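Local atomic coordinates of nonstructural protein 2 (Human rotavirus C, PDB entry 2GU0), a protein that probably takes part in viral genome replication and packaging, assembling into octamers that bind single-stranded RNA and hydrolyse nucleoside triphosphates. Residues A[161-171]-A[183-194]; A[214-223]-A[254-263]. All coordinates share one frame; numbering follows the deposited sequence.

Contact 1. Residues A[161-171]-A[183-194]; sequences DSYFTITKLDY and EYKITINTKTDI
With Thr165 OG1 lying anti to its carbonyl carbon (chi1 -66°) and the Asn189 amide carbon anti to its own (chi1 -50°), the two side chains meet at about a right angle at one end of an antiparallel beta hairpin. The hydroxyl donates to Asn189 OD1 over 2.7 Å, in the amide plane and on a lone pair. That oxygen also serves Thr149, as a carbonyl oxygen with two lone pairs can, and a hydroxyl suits Thr165 because OG1 bonds Gln160 as well. Backbone bonds run on from there, among them Lys185 N to Thr167 O at 2.8 Å.

The two faces of the hairpin differ. Phe164, Ile166 and Ile186 form an apolar side, where Ile166 and Ile186 press on helix 196-209. Ile194 packs obliquely against the Phe164 ring, its CD1 3.5 Å from Phe164 CZ. On the Thr165 and Thr167 face, Leu169 CD1 packs 3.7 Å from CB of Lys185, a predicted ATP-binding residue whose amine salt-bridges Glu147 and Glu153. Glu183 likewise pairs with Arg224. Farther along the Phe164 face, the Lys168 chain bends at its last two torsions and brings NZ to a weak 3.3 Å bond with Tyr184 OH.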
loop_
_atom_site.group_PDB
_atom_site.type_symbol
_atom_site.label_atom_id
_atom_site.label_comp_id
_atom_site.label_asym_id
_atom_site.label_seq_id
_atom_site.Cartn_x
_atom_site.Cartn_y
_atom_site.Cartn_z
ATOM N N ASP A 161 -31.102 -30.584 8.491
ATOM C CA ASP A 161 -31.419 -31.994 8.415
ATOM C C ASP A 161 -32.385 -32.032 7.226
ATOM O O ASP A 161 -32.555 -31.025 6.543
ATOM C CB ASP A 161 -32.067 -32.502 9.698
ATOM C CG ASP A 161 -33.347 -31.785 10.030
ATOM O OD1 ASP A 161 -34.195 -31.630 9.122
ATOM O OD2 ASP A 161 -33.500 -31.387 11.209
ATOM N N SER A 162 -33.036 -33.155 6.972
ATOM C CA SER A 162 -33.906 -33.227 5.802
ATOM C C SER A 162 -35.151 -32.352 5.777
ATOM O O SER A 162 -35.706 -32.107 4.707
ATOM C CB SER A 162 -34.310 -34.672 5.544
ATOM O OG SER A 162 -34.972 -35.191 6.672
ATOM N N TYR A 163 -35.591 -31.866 6.929
ATOM C CA TYR A 163 -36.791 -31.052 6.956
ATOM C C TYR A 163 -36.561 -29.603 7.286
ATOM O O TYR A 163 -37.185 -28.736 6.684
ATOM C CB TYR A 163 -37.813 -31.623 7.939
ATOM C CG TYR A 163 -38.416 -32.930 7.494
ATOM C CD1 TYR A 163 -38.025 -34.144 8.083
ATOM C CD2 TYR A 163 -39.344 -32.970 6.445
ATOM C CE1 TYR A 163 -38.536 -35.364 7.636
ATOM C CE2 TYR A 163 -39.858 -34.186 5.993
ATOM C CZ TYR A 163 -39.445 -35.378 6.594
ATOM O OH TYR A 163 -39.921 -36.580 6.129
ATOM N N PHE A 164 -35.673 -29.328 8.236
ATOM C CA PHE A 164 -35.431 -27.947 8.625
ATOM C C PHE A 164 -34.059 -27.416 8.263
ATOM O O PHE A 164 -33.167 -28.170 7.870
ATOM C CB PHE A 164 -35.607 -27.780 10.131
ATOM C CG PHE A 164 -36.824 -28.444 10.682
ATOM C CD1 PHE A 164 -36.800 -29.794 11.013
ATOM C CD2 PHE A 164 -37.982 -27.710 10.913
ATOM C CE1 PHE A 164 -37.908 -30.409 11.570
ATOM C CE2 PHE A 164 -39.088 -28.302 11.464
ATOM C CZ PHE A 164 -39.056 -29.667 11.800
ATOM N N THR A 165 -33.899 -26.106 8.428
ATOM C CA THR A 165 -32.640 -25.436 8.172
ATOM C C THR A 165 -32.518 -24.269 9.135
ATOM O O THR A 165 -33.449 -23.487 9.282
ATOM C CB THR A 165 -32.572 -24.898 6.736
ATOM O OG1 THR A 165 -32.564 -25.994 5.815
ATOM C CG2 THR A 165 -31.308 -24.087 6.535
ATOM N N ILE A 166 -31.383 -24.151 9.813
ATOM C CA ILE A 166 -31.188 -23.032 10.727
ATOM C C ILE A 166 -30.170 -22.073 10.113
ATOM O O ILE A 166 -29.076 -22.477 9.750
ATOM C CB ILE A 166 -30.669 -23.496 12.107
ATOM C CG1 ILE A 166 -31.654 -24.463 12.746
ATOM C CG2 ILE A 166 -30.515 -22.304 13.030
ATOM C CD1 ILE A 166 -31.236 -24.896 14.130
ATOM N N THR A 167 -30.534 -20.807 9.981
ATOM C CA THR A 167 -29.635 -19.814 9.404
ATOM C C THR A 167 -29.372 -18.690 10.387
ATOM O O THR A 167 -30.262 -18.297 11.131
ATOM C CB THR A 167 -30.229 -19.216 8.139
ATOM O OG1 THR A 167 -31.595 -18.874 8.385
ATOM C CG2 THR A 167 -30.142 -20.214 6.984
ATOM N N LYS A 168 -28.154 -18.166 10.393
ATOM C CA LYS A 168 -27.816 -17.095 11.322
ATOM C C LYS A 168 -28.193 -15.690 10.847
ATOM O O LYS A 168 -27.817 -15.269 9.760
ATOM C CB LYS A 168 -26.324 -17.145 11.659
ATOM C CG LYS A 168 -25.801 -15.875 12.291
ATOM C CD LYS A 168 -24.364 -16.030 12.731
ATOM C CE LYS A 168 -24.276 -16.712 14.075
ATOM N NZ LYS A 168 -24.971 -15.899 15.119
ATOM N N LEU A 169 -28.946 -14.980 11.680
ATOM C CA LEU A 169 -29.373 -13.617 11.393
ATOM C C LEU A 169 -28.445 -12.701 12.173
ATOM O O LEU A 169 -28.583 -12.519 13.393
ATOM C CB LEU A 169 -30.832 -13.409 11.817
ATOM C CG LEU A 169 -31.796 -14.208 10.935
ATOM C CD1 LEU A 169 -33.232 -14.090 11.406
ATOM C CD2 LEU A 169 -31.662 -13.702 9.522
ATOM N N ASP A 170 -27.479 -12.147 11.451
ATOM C CA ASP A 170 -26.484 -11.276 12.036
ATOM C C ASP A 170 -26.632 -9.907 11.421
ATOM O O ASP A 170 -26.237 -9.683 10.282
ATOM C CB ASP A 170 -25.088 -11.816 11.744
ATOM C CG ASP A 170 -24.027 -11.163 12.593
ATOM O OD1 ASP A 170 -22.829 -11.382 12.302
ATOM O OD2 ASP A 170 -24.387 -10.441 13.553
ATOM N N TYR A 171 -27.200 -8.989 12.186
ATOM C CA TYR A 171 -27.423 -7.641 11.717
ATOM C C TYR A 171 -26.280 -6.749 12.140
ATOM O O TYR A 171 -26.075 -5.680 11.576
ATOM C CB TYR A 171 -28.746 -7.139 12.287
ATOM C CG TYR A 171 -29.911 -8.001 11.859
ATOM C CD1 TYR A 171 -30.808 -8.518 12.785
ATOM C CD2 TYR A 171 -30.099 -8.314 10.518
ATOM C CE1 TYR A 171 -31.872 -9.333 12.372
ATOM C CE2 TYR A 171 -31.149 -9.119 10.094
ATOM C CZ TYR A 171 -32.031 -9.624 11.019
ATOM O OH TYR A 171 -33.073 -10.403 10.577
ATOM N N GLU A 183 -29.894 -13.543 16.865
ATOM C CA GLU A 183 -30.975 -14.419 16.439
ATOM C C GLU A 183 -30.588 -15.399 15.343
ATOM O O GLU A 183 -29.566 -15.241 14.692
ATOM C CB GLU A 183 -32.144 -13.585 15.919
ATOM C CG GLU A 183 -32.552 -12.431 16.800
ATOM C CD GLU A 183 -33.651 -11.601 16.172
ATOM O OE1 GLU A 183 -33.387 -10.986 15.126
ATOM O OE2 GLU A 183 -34.778 -11.561 16.706
ATOM N N TYR A 184 -31.429 -16.411 15.158
ATOM C CA TYR A 184 -31.268 -17.407 14.106
ATOM C C TYR A 184 -32.669 -17.635 13.567
ATOM O O TYR A 184 -33.653 -17.267 14.215
ATOM C CB TYR A 184 -30.727 -18.732 14.642
ATOM C CG TYR A 184 -29.373 -18.632 15.280
ATOM C CD1 TYR A 184 -29.234 -18.105 16.560
ATOM C CD2 TYR A 184 -28.230 -19.072 14.618
ATOM C CE1 TYR A 184 -27.992 -18.023 17.173
ATOM C CE2 TYR A 184 -26.984 -18.996 15.220
ATOM C CZ TYR A 184 -26.876 -18.469 16.500
ATOM O OH TYR A 184 -25.668 -18.382 17.136
ATOM N N LYS A 185 -32.775 -18.236 12.389
ATOM C CA LYS A 185 -34.090 -18.496 11.820
ATOM C C LYS A 185 -34.252 -19.944 11.358
ATOM O O LYS A 185 -33.384 -20.500 10.684
ATOM C CB LYS A 185 -34.364 -17.548 10.652
ATOM C CG LYS A 185 -35.794 -17.636 10.134
ATOM C CD LYS A 185 -36.069 -16.717 8.945
ATOM C CE LYS A 185 -36.103 -15.258 9.344
ATOM N NZ LYS A 185 -36.504 -14.402 8.198
ATOM N N ILE A 186 -35.378 -20.545 11.736
ATOM C CA ILE A 186 -35.712 -21.917 11.367
ATOM C C ILE A 186 -36.749 -21.856 10.255
ATOM O O ILE A 186 -37.778 -21.219 10.407
ATOM C CB ILE A 186 -36.363 -22.645 12.537
ATOM C CG1 ILE A 186 -35.487 -22.539 13.779
ATOM C CG2 ILE A 186 -36.607 -24.085 12.177
ATOM C CD1 ILE A 186 -36.164 -23.097 15.007
ATOM N N THR A 187 -36.496 -22.511 9.135
ATOM C CA THR A 187 -37.470 -22.496 8.046
ATOM C C THR A 187 -37.592 -23.907 7.528
ATOM O O THR A 187 -36.603 -24.617 7.496
ATOM C CB THR A 187 -37.020 -21.579 6.876
ATOM O OG1 THR A 187 -35.809 -22.085 6.305
ATOM C CG2 THR A 187 -36.773 -20.176 7.362
ATOM N N ILE A 188 -38.792 -24.329 7.142
ATOM C CA ILE A 188 -38.971 -25.682 6.601
ATOM C C ILE A 188 -38.508 -25.692 5.146
ATOM O O ILE A 188 -38.633 -24.689 4.437
ATOM C CB ILE A 188 -40.446 -26.146 6.661
ATOM C CG1 ILE A 188 -41.356 -25.085 6.034
ATOM C CG2 ILE A 188 -40.836 -26.447 8.094
ATOM C CD1 ILE A 188 -42.838 -25.348 6.219
ATOM N N ASN A 189 -37.977 -26.817 4.691
ATOM C CA ASN A 189 -37.496 -26.884 3.322
ATOM C C ASN A 189 -38.616 -27.129 2.322
ATOM O O ASN A 189 -38.455 -26.877 1.131
ATOM C CB ASN A 189 -36.428 -27.975 3.191
ATOM C CG ASN A 189 -35.341 -27.856 4.251
ATOM O OD1 ASN A 189 -34.885 -26.763 4.558
ATOM N ND2 ASN A 189 -34.921 -28.988 4.809
ATOM N N THR A 190 -39.750 -27.604 2.826
ATOM C CA THR A 190 -40.918 -27.927 2.010
ATOM C C THR A 190 -42.185 -27.840 2.848
ATOM O O THR A 190 -42.172 -28.168 4.034
ATOM C CB THR A 190 -40.816 -29.352 1.478
ATOM O OG1 THR A 190 -39.839 -29.406 0.439
ATOM C CG2 THR A 190 -42.146 -29.826 0.956
ATOM N N LYS A 191 -43.284 -27.418 2.229
ATOM C CA LYS A 191 -44.553 -27.301 2.938
ATOM C C LYS A 191 -45.162 -28.668 3.234
ATOM O O LYS A 191 -46.360 -28.763 3.508
ATOM C CB LYS A 191 -45.556 -26.478 2.123
ATOM C CG LYS A 191 -45.265 -24.980 2.026
ATOM C CD LYS A 191 -46.318 -24.283 1.155
ATOM C CE LYS A 191 -46.144 -22.771 1.135
ATOM N NZ LYS A 191 -47.241 -22.089 0.390
ATOM N N THR A 192 -44.343 -29.716 3.184
ATOM C CA THR A 192 -44.816 -31.076 3.441
ATOM C C THR A 192 -44.989 -31.368 4.935
ATOM O O THR A 192 -44.323 -30.763 5.779
ATOM C CB THR A 192 -43.850 -32.130 2.833
ATOM O OG1 THR A 192 -44.436 -33.434 2.926
ATOM C CG2 THR A 192 -42.526 -32.145 3.579
ATOM N N ASP A 193 -45.887 -32.297 5.252
ATOM C CA ASP A 193 -46.148 -32.676 6.641
ATOM C C ASP A 193 -44.873 -33.226 7.249
ATOM O O ASP A 193 -44.241 -34.117 6.683
ATOM C CB ASP A 193 -47.238 -33.750 6.715
ATOM C CG ASP A 193 -48.423 -33.441 5.821
ATOM O OD1 ASP A 193 -48.986 -32.328 5.946
ATOM O OD2 ASP A 193 -48.786 -34.315 4.996
ATOM N N ILE A 194 -44.500 -32.701 8.405
ATOM C CA ILE A 194 -43.289 -33.142 9.073
ATOM C C ILE A 194 -43.561 -34.176 10.159
ATOM O O ILE A 194 -44.187 -33.873 11.167
ATOM C CB ILE A 194 -42.544 -31.937 9.688
ATOM C CG1 ILE A 194 -41.972 -31.066 8.572
ATOM C CG2 ILE A 194 -41.435 -32.407 10.594
ATOM C CD1 ILE A 194 -41.277 -29.825 9.067
#

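Contact 2. Residues A[214-223]-A[254-263]; sequences AAISHGKRHW and YDDGDMAFVH
Phe261 drives its ring edge into one face of Trp223, a T-shaped pair with planes at 81° and centroids 5.0 Å apart, measured to the five-membered ring. It fastens the loop before helix 264-275 to edge strand 213-216 and its neighbour 222-227 in the antiparallel sheet of the HIT-like domain. Phe261 CZ stands over the centre of the indole, 3.5 Å from Trp223 CD2, while the backbone of Arg221 lies off-centre on the opposite face. The phenyl group reaches this spot because its CG sits between the backbone N and carbonyl carbon (chi1 65°). Its edge also meets the small methyl of Ala215, where CB is 3.8 Å from Phe261 CD1.

Two more side chains cross the indole at about right angles. Met259, bent at its second and third torsions, lays CG 3.6 Å from Trp223 CZ2, and Val262 CG2 approaches the pyrrole side. A large flat residue thus serves several apolar partners, while its NE1 points in plane at Asp256 O in a weak bond.

At the turn 217-220, the Tyr254 ring comes obliquely against Gly219. Glycine's bare CA, in a backbone conformation (phi 113°) that a side chain would resist, admits the ring's CD1 to 3.4 Å, and Asp255 N donates to a lone pair of Gly219 O at 2.8 Å. The phenol OH continues to Ser217 O, tilted from the carbonyl plane; Trp266 also engages that oxygen. Residues 254-256 are poorly ordered, so their details are less certain. Ser217 OG, accepting from Gly219 N, forms an ST turn at His218 and Gly219, two residues predicted, with Lys220, to bind ATP.

At the other end, His263 is the N-cap of helix 264-275, its ND1 accepting from Trp266 N, and its own backbone N donates to Ala215 O at 3.0 Å.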
loop_
_atom_site.group_PDB
_atom_site.type_symbol
_atom_site.label_atom_id
_atom_site.label_comp_id
_atom_site.label_asym_id
_atom_site.label_seq_id
_atom_site.Cartn_x
_atom_site.Cartn_y
_atom_site.Cartn_z
ATOM N N ALA A 214 -35.211 -19.581 22.486
ATOM C CA ALA A 214 -36.562 -20.117 22.445
ATOM C C ALA A 214 -37.061 -19.888 21.026
ATOM O O ALA A 214 -37.004 -18.775 20.514
ATOM C CB ALA A 214 -37.453 -19.392 23.441
ATOM N N ALA A 215 -37.527 -20.950 20.388
ATOM C CA ALA A 215 -38.026 -20.855 19.033
ATOM C C ALA A 215 -39.466 -20.390 19.083
ATOM O O ALA A 215 -40.329 -21.083 19.630
ATOM C CB ALA A 215 -37.935 -22.200 18.363
ATOM N N ILE A 216 -39.721 -19.211 18.518
ATOM C CA ILE A 216 -41.066 -18.644 18.501
ATOM C C ILE A 216 -41.604 -18.493 17.080
ATOM O O ILE A 216 -40.904 -18.761 16.102
ATOM C CB ILE A 216 -41.095 -17.255 19.173
ATOM C CG1 ILE A 216 -40.217 -16.282 18.397
ATOM C CG2 ILE A 216 -40.614 -17.353 20.608
ATOM C CD1 ILE A 216 -40.164 -14.893 19.000
ATOM N N SER A 217 -42.861 -18.078 16.974
ATOM C CA SER A 217 -43.482 -17.848 15.681
ATOM C C SER A 217 -44.376 -16.632 15.750
ATOM O O SER A 217 -45.152 -16.481 16.691
ATOM C CB SER A 217 -44.326 -19.033 15.242
ATOM O OG SER A 217 -45.077 -18.685 14.089
ATOM N N HIS A 218 -44.254 -15.763 14.750
ATOM C CA HIS A 218 -45.063 -14.560 14.683
ATOM C C HIS A 218 -46.351 -14.885 13.924
ATOM O O HIS A 218 -47.031 -13.991 13.434
ATOM C CB HIS A 218 -44.308 -13.443 13.962
ATOM C CG HIS A 218 -43.011 -13.060 14.610
ATOM N ND1 HIS A 218 -42.920 -12.686 15.935
ATOM C CD2 HIS A 218 -41.758 -12.952 14.102
ATOM C CE1 HIS A 218 -41.668 -12.362 16.213
ATOM N NE2 HIS A 218 -40.942 -12.515 15.120
ATOM N N GLY A 219 -46.677 -16.169 13.821
ATOM C CA GLY A 219 -47.889 -16.560 13.124
ATOM C C GLY A 219 -47.693 -17.323 11.826
ATOM O O GLY A 219 -48.512 -18.173 11.480
ATOM N N LYS A 220 -46.619 -17.028 11.099
ATOM C CA LYS A 220 -46.348 -17.703 9.833
ATOM C C LYS A 220 -45.740 -19.087 10.053
ATOM O O LYS A 220 -45.690 -19.573 11.180
ATOM C CB LYS A 220 -45.396 -16.858 9.005
ATOM C CG LYS A 220 -45.775 -15.391 8.938
ATOM C CD LYS A 220 -47.100 -15.192 8.239
ATOM C CE LYS A 220 -47.280 -13.735 7.850
ATOM N NZ LYS A 220 -46.294 -13.308 6.819
ATOM N N ARG A 221 -45.285 -19.730 8.981
ATOM C CA ARG A 221 -44.677 -21.051 9.117
ATOM C C ARG A 221 -43.152 -21.014 9.033
ATOM O O ARG A 221 -42.544 -21.686 8.200
ATOM C CB ARG A 221 -45.220 -22.017 8.065
ATOM C CG ARG A 221 -46.679 -22.392 8.258
ATOM C CD ARG A 221 -47.145 -23.318 7.145
ATOM N NE ARG A 221 -46.507 -24.627 7.238
ATOM C CZ ARG A 221 -46.512 -25.536 6.268
ATOM N NH1 ARG A 221 -47.122 -25.286 5.115
ATOM N NH2 ARG A 221 -45.911 -26.705 6.459
ATOM N N HIS A 222 -42.549 -20.196 9.887
ATOM C CA HIS A 222 -41.102 -20.079 9.988
ATOM C C HIS A 222 -40.870 -19.605 11.417
ATOM O O HIS A 222 -41.760 -19.018 12.031
ATOM C CB HIS A 222 -40.519 -19.119 8.928
ATOM C CG HIS A 222 -40.674 -17.663 9.241
ATOM N ND1 HIS A 222 -41.527 -16.840 8.539
ATOM C CD2 HIS A 222 -40.041 -16.870 10.140
ATOM C CE1 HIS A 222 -41.411 -15.602 8.988
ATOM N NE2 HIS A 222 -40.514 -15.592 9.959
ATOM N N TRP A 223 -39.692 -19.866 11.962
ATOM C CA TRP A 223 -39.441 -19.522 13.355
ATOM C C TRP A 223 -38.156 -18.773 13.662
ATOM O O TRP A 223 -37.156 -18.888 12.957
ATOM C CB TRP A 223 -39.501 -20.809 14.181
ATOM C CG TRP A 223 -40.749 -21.573 13.917
ATOM C CD1 TRP A 223 -41.924 -21.467 14.587
ATOM C CD2 TRP A 223 -40.989 -22.466 12.828
ATOM N NE1 TRP A 223 -42.887 -22.232 13.984
ATOM C CE2 TRP A 223 -42.340 -22.857 12.899
ATOM C CE3 TRP A 223 -40.193 -22.968 11.791
ATOM C CZ2 TRP A 223 -42.923 -23.728 11.972
ATOM C CZ3 TRP A 223 -40.770 -23.837 10.863
ATOM C CH2 TRP A 223 -42.128 -24.208 10.962
ATOM N N TYR A 254 -53.070 -16.758 13.250
ATOM C CA TYR A 254 -51.853 -17.233 13.899
ATOM C C TYR A 254 -51.662 -18.741 13.745
ATOM O O TYR A 254 -52.275 -19.525 14.470
ATOM C CB TYR A 254 -51.877 -16.896 15.389
ATOM C CG TYR A 254 -50.619 -17.314 16.110
ATOM C CD1 TYR A 254 -49.504 -16.479 16.145
ATOM C CD2 TYR A 254 -50.526 -18.561 16.723
ATOM C CE1 TYR A 254 -48.325 -16.875 16.772
ATOM C CE2 TYR A 254 -49.353 -18.968 17.350
ATOM C CZ TYR A 254 -48.256 -18.121 17.371
ATOM O OH TYR A 254 -47.090 -18.518 17.983
ATOM N N ASP A 255 -50.804 -19.144 12.810
ATOM C CA ASP A 255 -50.536 -20.561 12.586
ATOM C C ASP A 255 -49.154 -20.969 13.100
ATOM O O ASP A 255 -48.169 -20.972 12.359
ATOM C CB ASP A 255 -50.661 -20.903 11.100
ATOM C CG ASP A 255 -50.446 -22.383 10.826
ATOM O OD1 ASP A 255 -49.278 -22.831 10.818
ATOM O OD2 ASP A 255 -51.450 -23.102 10.632
ATOM N N ASP A 256 -49.102 -21.312 14.382
ATOM C CA ASP A 256 -47.877 -21.740 15.055
ATOM C C ASP A 256 -47.239 -22.908 14.308
ATOM O O ASP A 256 -46.073 -23.241 14.530
ATOM C CB ASP A 256 -48.227 -22.170 16.488
ATOM C CG ASP A 256 -47.032 -22.677 17.268
ATOM O OD1 ASP A 256 -46.144 -21.862 17.591
ATOM O OD2 ASP A 256 -46.985 -23.889 17.566
ATOM N N GLY A 257 -48.011 -23.518 13.414
ATOM C CA GLY A 257 -47.526 -24.671 12.683
ATOM C C GLY A 257 -47.641 -25.827 13.661
ATOM O O GLY A 257 -47.516 -27.000 13.299
ATOM N N ASP A 258 -47.902 -25.464 14.917
ATOM C CA ASP A 258 -48.040 -26.404 16.020
ATOM C C ASP A 258 -46.893 -27.408 15.971
ATOM O O ASP A 258 -47.092 -28.625 15.995
ATOM C CB ASP A 258 -49.392 -27.109 15.941
ATOM C CG ASP A 258 -49.840 -27.645 17.283
ATOM O OD1 ASP A 258 -49.723 -26.902 18.281
ATOM O OD2 ASP A 258 -50.316 -28.801 17.338
ATOM N N MET A 259 -45.682 -26.869 15.896
ATOM C CA MET A 259 -44.477 -27.677 15.827
ATOM C C MET A 259 -43.941 -28.001 17.211
ATOM O O MET A 259 -43.820 -27.130 18.068
ATOM C CB MET A 259 -43.409 -26.948 15.018
ATOM C CG MET A 259 -43.727 -26.819 13.541
ATOM S SD MET A 259 -43.819 -28.416 12.710
ATOM C CE MET A 259 -42.161 -28.750 12.410
ATOM N N ALA A 260 -43.602 -29.266 17.405
ATOM C CA ALA A 260 -43.096 -29.754 18.676
ATOM C C ALA A 260 -41.978 -28.949 19.324
ATOM O O ALA A 260 -41.834 -28.967 20.542
ATOM C CB ALA A 260 -42.643 -31.190 18.508
ATOM N N PHE A 261 -41.188 -28.245 18.520
ATOM C CA PHE A 261 -40.055 -27.496 19.044
ATOM C C PHE A 261 -40.344 -26.075 19.482
ATOM O O PHE A 261 -39.472 -25.423 20.057
ATOM C CB PHE A 261 -38.918 -27.502 18.017
ATOM C CG PHE A 261 -39.251 -26.790 16.739
ATOM C CD1 PHE A 261 -39.062 -25.417 16.625
ATOM C CD2 PHE A 261 -39.788 -27.491 15.658
ATOM C CE1 PHE A 261 -39.404 -24.750 15.465
ATOM C CE2 PHE A 261 -40.136 -26.831 14.481
ATOM C CZ PHE A 261 -39.945 -25.458 14.384
ATOM N N VAL A 262 -41.552 -25.584 19.226
ATOM C CA VAL A 262 -41.880 -24.222 19.621
ATOM C C VAL A 262 -41.912 -24.109 21.134
ATOM O O VAL A 262 -42.478 -24.955 21.816
ATOM C CB VAL A 262 -43.231 -23.781 19.053
ATOM C CG1 VAL A 262 -43.611 -22.417 19.610
ATOM C CG2 VAL A 262 -43.147 -23.723 17.540
ATOM N N HIS A 263 -41.287 -23.058 21.651
ATOM C CA HIS A 263 -41.217 -22.820 23.087
ATOM C C HIS A 263 -42.591 -22.858 23.761
ATOM O O HIS A 263 -43.424 -21.970 23.551
ATOM C CB HIS A 263 -40.551 -21.474 23.338
ATOM C CG HIS A 263 -40.424 -21.135 24.783
ATOM N ND1 HIS A 263 -41.517 -20.959 25.599
ATOM C CD2 HIS A 263 -39.335 -20.956 25.563
ATOM C CE1 HIS A 263 -41.106 -20.687 26.822
ATOM N NE2 HIS A 263 -39.786 -20.679 26.828
#

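In the fold
Contacts 1 and 2 share one sheet through neighbouring strands 182-188 and 222-227, the loop 254-263 packing against it; their centres are about 11 Å apart. A probable hydrogen bond, Ile186 N to Trp223 O at 2.7 Å, stitches them together. The apolar faces merge: Phe164 of contact 1 meets both Phe261 and Met259 of contact 2, and Phe261 also packs on Ile186. The predicted ATP site draws on both contacts. Contact 1 supplies Lys185, and contact 2 supplies His218, Gly219 and Lys220 together with His222, the predicted catalytic residue. The side chains of Lys185 and Trp223 are about 6 Å apart at their nearest atoms. Arg224, another predicted ATP ligand, salt-bridges Glu183 and lies near His218.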